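Homoserine kinase (PDB 4P52) catalyses the ATP-dependent phosphorylation of homoserine and belongs to the GHMP kinase family. Local coordinates at residues 53-59 and 105-111; 86-91 and 124-129. All coordinates share one frame; numbering follows the deposited sequence.

Contact 1: 53-59 and 105-111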
loop_
_atom_site.group_PDB
_atom_site.type_symbol
_atom_site.label_atom_id
_atom_site.label_comp_id
_atom_site.label_asym_id
_atom_site.label_seq_id
_atom_site.Cartn_x
_atom_site.Cartn_y
_atom_site.Cartn_z
ATOM N N GLY A 53 1.820 -19.395 -21.303
ATOM C CA GLY A 53 1.102 -20.142 -20.276
ATOM C C GLY A 53 1.426 -21.618 -20.406
ATOM O O GLY A 53 2.248 -21.996 -21.228
ATOM N N ASP A 54 0.789 -22.460 -19.608
ATOM C CA ASP A 54 0.962 -23.884 -19.751
ATOM C C ASP A 54 -0.345 -24.591 -20.016
ATOM O O ASP A 54 -1.403 -24.070 -19.701
ATOM C CB ASP A 54 1.600 -24.428 -18.496
ATOM C CG ASP A 54 3.087 -24.189 -18.478
ATOM O OD1 ASP A 54 3.665 -24.059 -19.581
ATOM O OD2 ASP A 54 3.681 -24.118 -17.381
ATOM N N GLU A 55 -0.270 -25.785 -20.589
ATOM C CA GLU A 55 -1.455 -26.604 -20.832
ATOM C C GLU A 55 -1.374 -27.926 -20.091
ATOM O O GLU A 55 -0.319 -28.571 -20.068
ATOM C CB GLU A 55 -1.631 -26.849 -22.327
ATOM C CG GLU A 55 -1.902 -25.586 -23.121
ATOM C CD GLU A 55 -1.983 -25.817 -24.620
ATOM O OE1 GLU A 55 -1.666 -26.942 -25.101
ATOM O OE2 GLU A 55 -2.379 -24.857 -25.330
ATOM N N VAL A 56 -2.489 -28.331 -19.487
ATOM C CA VAL A 56 -2.580 -29.636 -18.846
ATOM C C VAL A 56 -3.751 -30.414 -19.415
ATOM O O VAL A 56 -4.851 -29.884 -19.529
ATOM C CB VAL A 56 -2.722 -29.507 -17.322
ATOM C CG1 VAL A 56 -2.948 -30.859 -16.660
ATOM C CG2 VAL A 56 -1.452 -28.895 -16.755
ATOM N N LEU A 57 -3.497 -31.663 -19.799
ATOM C CA LEU A 57 -4.550 -32.556 -20.247
ATOM C C LEU A 57 -4.707 -33.662 -19.208
ATOM O O LEU A 57 -3.706 -34.240 -18.787
ATOM C CB LEU A 57 -4.204 -33.131 -21.622
ATOM C CG LEU A 57 -5.283 -34.004 -22.302
ATOM C CD1 LEU A 57 -5.243 -33.918 -23.832
ATOM C CD2 LEU A 57 -5.146 -35.446 -21.847
ATOM N N LEU A 58 -5.934 -33.945 -18.775
ATOM C CA LEU A 58 -6.185 -35.023 -17.826
ATOM C C LEU A 58 -7.113 -36.013 -18.470
ATOM O O LEU A 58 -8.072 -35.581 -19.099
ATOM C CB LEU A 58 -6.882 -34.495 -16.582
ATOM C CG LEU A 58 -6.206 -33.385 -15.784
ATOM C CD1 LEU A 58 -6.929 -33.280 -14.460
ATOM C CD2 LEU A 58 -4.731 -33.656 -15.543
ATOM N N ARG A 59 -6.855 -37.315 -18.321
ATOM C CA ARG A 59 -7.837 -38.332 -18.713
ATOM C C ARG A 59 -8.187 -39.183 -17.517
ATOM O O ARG A 59 -7.352 -39.405 -16.642
ATOM C CB ARG A 59 -7.334 -39.277 -19.816
ATOM C CG ARG A 59 -6.425 -38.657 -20.842
ATOM C CD ARG A 59 -5.906 -39.678 -21.853
ATOM N NE ARG A 59 -5.225 -38.977 -22.957
ATOM C CZ ARG A 59 -5.843 -38.373 -23.999
ATOM N NH1 ARG A 59 -7.181 -38.363 -24.140
ATOM N NH2 ARG A 59 -5.114 -37.767 -24.931
ATOM N N GLU A 105 -4.562 -39.792 -15.568
ATOM C CA GLU A 105 -3.316 -39.594 -16.310
ATOM C C GLU A 105 -3.182 -38.141 -16.680
ATOM O O GLU A 105 -4.160 -37.506 -17.083
ATOM C CB GLU A 105 -3.294 -40.405 -17.584
ATOM C CG GLU A 105 -3.375 -41.904 -17.377
ATOM C CD GLU A 105 -3.494 -42.673 -18.690
ATOM O OE1 GLU A 105 -3.895 -42.076 -19.727
ATOM O OE2 GLU A 105 -3.187 -43.889 -18.682
ATOM N N ILE A 106 -1.965 -37.624 -16.575
ATOM C CA ILE A 106 -1.671 -36.237 -16.859
ATOM C C ILE A 106 -0.705 -36.168 -18.013
ATOM O O ILE A 106 0.305 -36.837 -17.995
ATOM C CB ILE A 106 -1.003 -35.565 -15.633
ATOM C CG1 ILE A 106 -1.923 -35.664 -14.411
ATOM C CG2 ILE A 106 -0.576 -34.122 -15.934
ATOM C CD1 ILE A 106 -1.214 -35.517 -13.091
ATOM N N GLU A 107 -1.017 -35.365 -19.020
ATOM C CA GLU A 107 -0.069 -34.978 -20.045
ATOM C C GLU A 107 0.144 -33.487 -19.837
ATOM O O GLU A 107 -0.809 -32.717 -19.836
ATOM C CB GLU A 107 -0.619 -35.253 -21.442
ATOM C CG GLU A 107 -0.759 -36.729 -21.775
ATOM C CD GLU A 107 -1.760 -37.032 -22.896
ATOM O OE1 GLU A 107 -2.016 -36.139 -23.739
ATOM O OE2 GLU A 107 -2.305 -38.170 -22.941
ATOM N N LEU A 108 1.391 -33.073 -19.637
ATOM C CA LEU A 108 1.683 -31.664 -19.392
ATOM C C LEU A 108 2.457 -31.047 -20.541
ATOM O O LEU A 108 3.473 -31.579 -20.949
ATOM C CB LEU A 108 2.445 -31.508 -18.074
ATOM C CG LEU A 108 3.200 -30.190 -17.830
ATOM C CD1 LEU A 108 2.309 -28.945 -17.826
ATOM C CD2 LEU A 108 3.978 -30.274 -16.522
ATOM N N THR A 109 1.986 -29.916 -21.047
ATOM C CA THR A 109 2.679 -29.204 -22.114
ATOM C C THR A 109 3.127 -27.831 -21.653
ATOM O O THR A 109 2.307 -26.942 -21.444
ATOM C CB THR A 109 1.766 -28.978 -23.330
ATOM O OG1 THR A 109 1.060 -30.186 -23.650
ATOM C CG2 THR A 109 2.573 -28.514 -24.524
ATOM N N LYS A 110 4.434 -27.651 -21.511
ATOM C CA LYS A 110 5.018 -26.330 -21.274
ATOM C C LYS A 110 5.015 -25.525 -22.558
ATOM O O LYS A 110 5.624 -25.924 -23.557
ATOM C CB LYS A 110 6.448 -26.424 -20.737
ATOM C CG LYS A 110 6.580 -27.214 -19.453
ATOM C CD LYS A 110 5.861 -26.555 -18.290
ATOM C CE LYS A 110 6.576 -25.288 -17.847
ATOM N NZ LYS A 110 6.093 -24.806 -16.522
ATOM N N LYS A 111 4.320 -24.397 -22.519
ATOM C CA LYS A 111 4.253 -23.472 -23.631
ATOM C C LYS A 111 4.978 -22.206 -23.205
ATOM O O LYS A 111 4.765 -21.131 -23.762
ATOM C CB LYS A 111 2.792 -23.175 -24.005
ATOM C CG LYS A 111 2.002 -24.385 -24.497
ATOM C CD LYS A 111 1.864 -24.422 -26.014
ATOM C CE LYS A 111 0.762 -23.485 -26.489
ATOM N NZ LYS A 111 0.149 -23.962 -27.759
#
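Asp-54 and Lys-110 form a salt bridge at one end of an antiparallel strand pair. Segments 53-59 and 105-110 run at 164°, their axes 4.8 Å apart at closest. Lys-110 NZ lies 2.7 Å from Asp-54 OD2. The lysine chain is bent at chi2 and chi3 (-65° and -71°), which curls NZ round to the syn side of OD2, somewhat out of the carboxylate plane. Ser-120 OG also binds this NZ, and Ser-124 OG of helix 120-135 bonds to the same OD2. Asp-54 OD1 accepts the backbone N of Lys-111 at 3.0 Å. The carboxylate therefore binds two successive residues, Lys-110 by its side chain and Lys-111 by its backbone N.

The second charged group lies at the other end and on the opposite face. Arg-59 NE is 3.0 Å from Glu-107 OE2. The oxygen lies at the edge of the guanidinium, near its plane, but the arginine comes in from above the carboxylate plane. Leu-57 CD2 sits 3.6 Å above one guanidinium face, toward its rim. Leu-57 also runs beside the Glu-107 side chain. Glu-105 turns its OE2 to Arg-67. The Glu-55 to Lys-111 salt bridge is long, and Glu-55 OE1 has Lys-28 as a second partner.

Glu-55 with Thr-109, Leu-57 with Glu-107 and Arg-59 with Glu-105 are hydrogen-bonded pairs, each with two bonds.

The apolar contacts lie on the Asp-54 face. Leu-58 and Ile-106 run side by side, with CD2 of the leucine 3.6 Å from CG1 of the isoleucine. Val-56 CG2 meets Leu-108 CD1 at 3.9 Å.

Helices 86-98 and 120-135 pack on the face of Val-56, Leu-58, Ile-106 and Leu-108. Strand 26-36 continues the sheet beyond 53-59, and strand 66-72 beyond 105-111.

Contact 2: 86-91 and 124-129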
loop_
_atom_site.group_PDB
_atom_site.type_symbol
_atom_site.label_atom_id
_atom_site.label_comp_id
_atom_site.label_asym_id
_atom_site.label_seq_id
_atom_site.Cartn_x
_atom_site.Cartn_y
_atom_site.Cartn_z
ATOM N N THR A 86 4.697 -31.102 -9.216
ATOM C CA THR A 86 3.768 -30.149 -8.646
ATOM C C THR A 86 2.298 -30.408 -9.033
ATOM O O THR A 86 1.402 -30.325 -8.191
ATOM C CB THR A 86 4.210 -28.688 -8.924
ATOM O OG1 THR A 86 3.442 -27.820 -8.106
ATOM C CG2 THR A 86 4.023 -28.283 -10.383
ATOM N N VAL A 87 2.071 -30.773 -10.289
ATOM C CA VAL A 87 0.735 -30.963 -10.822
ATOM C C VAL A 87 0.080 -32.213 -10.233
ATOM O O VAL A 87 -1.062 -32.172 -9.787
ATOM C CB VAL A 87 0.781 -31.073 -12.352
ATOM C CG1 VAL A 87 -0.609 -31.307 -12.917
ATOM C CG2 VAL A 87 1.406 -29.829 -12.959
ATOM N N SER A 88 0.807 -33.321 -10.221
ATOM C CA SER A 88 0.283 -34.557 -9.661
ATOM C C SER A 88 0.056 -34.485 -8.141
ATOM O O SER A 88 -0.921 -35.054 -7.631
ATOM C CB SER A 88 1.147 -35.756 -10.067
ATOM O OG SER A 88 2.521 -35.427 -10.040
ATOM N N ILE A 89 0.929 -33.764 -7.428
ATOM C CA ILE A 89 0.775 -33.602 -5.973
ATOM C C ILE A 89 -0.523 -32.856 -5.701
ATOM O O ILE A 89 -1.333 -33.295 -4.893
ATOM C CB ILE A 89 1.991 -32.897 -5.304
ATOM C CG1 ILE A 89 3.233 -33.803 -5.339
ATOM C CG2 ILE A 89 1.679 -32.484 -3.856
ATOM C CD1 ILE A 89 4.545 -33.061 -5.114
ATOM N N SER A 90 -0.724 -31.748 -6.406
ATOM C CA SER A 90 -1.945 -30.947 -6.286
ATOM C C SER A 90 -3.232 -31.729 -6.502
ATOM O O SER A 90 -4.185 -31.621 -5.707
ATOM C CB SER A 90 -1.911 -29.847 -7.323
ATOM O OG SER A 90 -0.724 -29.114 -7.171
ATOM N N ILE A 91 -3.258 -32.487 -7.600
ATOM C CA ILE A 91 -4.427 -33.243 -8.003
ATOM C C ILE A 91 -4.668 -34.383 -7.024
ATOM O O ILE A 91 -5.808 -34.659 -6.645
ATOM C CB ILE A 91 -4.244 -33.772 -9.434
ATOM C CG1 ILE A 91 -4.204 -32.596 -10.416
ATOM C CG2 ILE A 91 -5.323 -34.798 -9.784
ATOM C CD1 ILE A 91 -3.839 -32.986 -11.831
ATOM N N SER A 124 1.322 -24.393 -14.395
ATOM C CA SER A 124 1.127 -25.834 -14.465
ATOM C C SER A 124 0.192 -26.329 -13.374
ATOM O O SER A 124 -0.732 -27.126 -13.618
ATOM C CB SER A 124 2.479 -26.517 -14.317
ATOM O OG SER A 124 3.229 -26.359 -15.513
ATOM N N THR A 125 0.452 -25.857 -12.159
ATOM C CA THR A 125 -0.245 -26.311 -10.982
ATOM C C THR A 125 -1.704 -25.866 -11.034
ATOM O O THR A 125 -2.614 -26.663 -10.744
ATOM C CB THR A 125 0.422 -25.722 -9.738
ATOM O OG1 THR A 125 1.815 -26.065 -9.747
ATOM C CG2 THR A 125 -0.218 -26.258 -8.491
ATOM N N VAL A 126 -1.917 -24.599 -11.415
ATOM C CA VAL A 126 -3.255 -24.032 -11.524
ATOM C C VAL A 126 -4.012 -24.767 -12.650
ATOM O O VAL A 126 -5.174 -25.142 -12.476
ATOM C CB VAL A 126 -3.189 -22.510 -11.764
ATOM C CG1 VAL A 126 -4.509 -21.969 -12.250
ATOM C CG2 VAL A 126 -2.769 -21.801 -10.493
ATOM N N ALA A 127 -3.344 -25.002 -13.777
ATOM C CA ALA A 127 -3.924 -25.792 -14.837
ATOM C C ALA A 127 -4.416 -27.168 -14.363
ATOM O O ALA A 127 -5.570 -27.541 -14.646
ATOM C CB ALA A 127 -2.970 -25.924 -16.004
ATOM N N GLY A 128 -3.592 -27.891 -13.609
ATOM C CA GLY A 128 -3.997 -29.203 -13.103
ATOM C C GLY A 128 -5.207 -29.173 -12.185
ATOM O O GLY A 128 -6.117 -30.006 -12.301
ATOM N N VAL A 129 -5.244 -28.198 -11.286
ATOM C CA VAL A 129 -6.278 -28.154 -10.252
ATOM C C VAL A 129 -7.614 -27.713 -10.847
ATOM O O VAL A 129 -8.666 -28.314 -10.590
ATOM C CB VAL A 129 -5.865 -27.225 -9.093
ATOM C CG1 VAL A 129 -6.988 -27.106 -8.096
ATOM C CG2 VAL A 129 -4.646 -27.794 -8.397
#
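Val-87 lies over the backbone of helix 120-135. Its CG2 is 3.5 Å from Ser-124 O and also meets Ser-124 CB. Its CG1 lies 4.0 Å from Gly-128 CA. With CG1 anti to the backbone N (chi1 179°), one methyl faces Gly-128 and the other faces Ser-124, one turn earlier. Ile-91 follows one turn later. Its CG1 rests 3.7 Å from Gly-128 O, and its CD1 reaches Gly-128 CA. With no side chain at Gly-128, both residues pack directly on main chain.

The helix segments run in roughly the same direction, at 36°, with axes 8.4 Å apart. Both belong to the GHMP kinase N-terminal domain and lie on one face of its sheet. Helix 86-98 is the helix of a beta-alpha-beta crossover between parallel strands 66-72 and 103-110.

The polar part of the contact is at the Thr-86 end. Thr-86 OG1 donates to Thr-125 OG1 at 2.9 Å, and the two side chains cross at about a right angle. Thr-125 OG1 also bonds to Ser-121 O, one turn back in its own helix. This hydroxyl thus links both helices.

Thr-125 CG2 fills the space next to Ser-90, 3.2 Å from its OG. Replacing Thr-125 by an alanine removes both OG1 and CG2, which is likely to leave Thr-86 OG1 without its acceptor and open a gap beside Ser-90. A chi1 of -55° sets Ser-90 OG beside its own backbone N, from where it reaches back to Thr-86 O at 2.7 Å. Thr-86 O also accepts the Ser-90 backbone N, and the two donors come from opposite faces of its carbonyl plane. The buried Ser-90 hydroxyl is thereby bonded within its own helix. Its CB is left to meet Val-129 CG2 at 3.6 Å.

In the fold
Contact 2 packs its helices against the strands of contact 1; the centres are 9 Å apart. Contact 1 supplies two strands of the sheet and contact 2 two helices on the face of Val-56, Leu-58, Ile-106 and Leu-108. Their segments alternate along the chain. A polar link joins them: Asp-54 OD2 lies 3.0 Å from Ser-124 OG, a probable hydrogen bond. Beside it, Val-56 CG2 packs on Ala-127 CB at 3.4 Å, and Ile-106 reaches Val-87 and Ile-91. The loop between strand 103-110 and helix 120-135 is glycine-rich. In GHMP kinases this loop binds the ATP phosphates, so the Lys-110 end of contact 1 and the Ser-124 end of contact 2 probably lie near the nucleotide site.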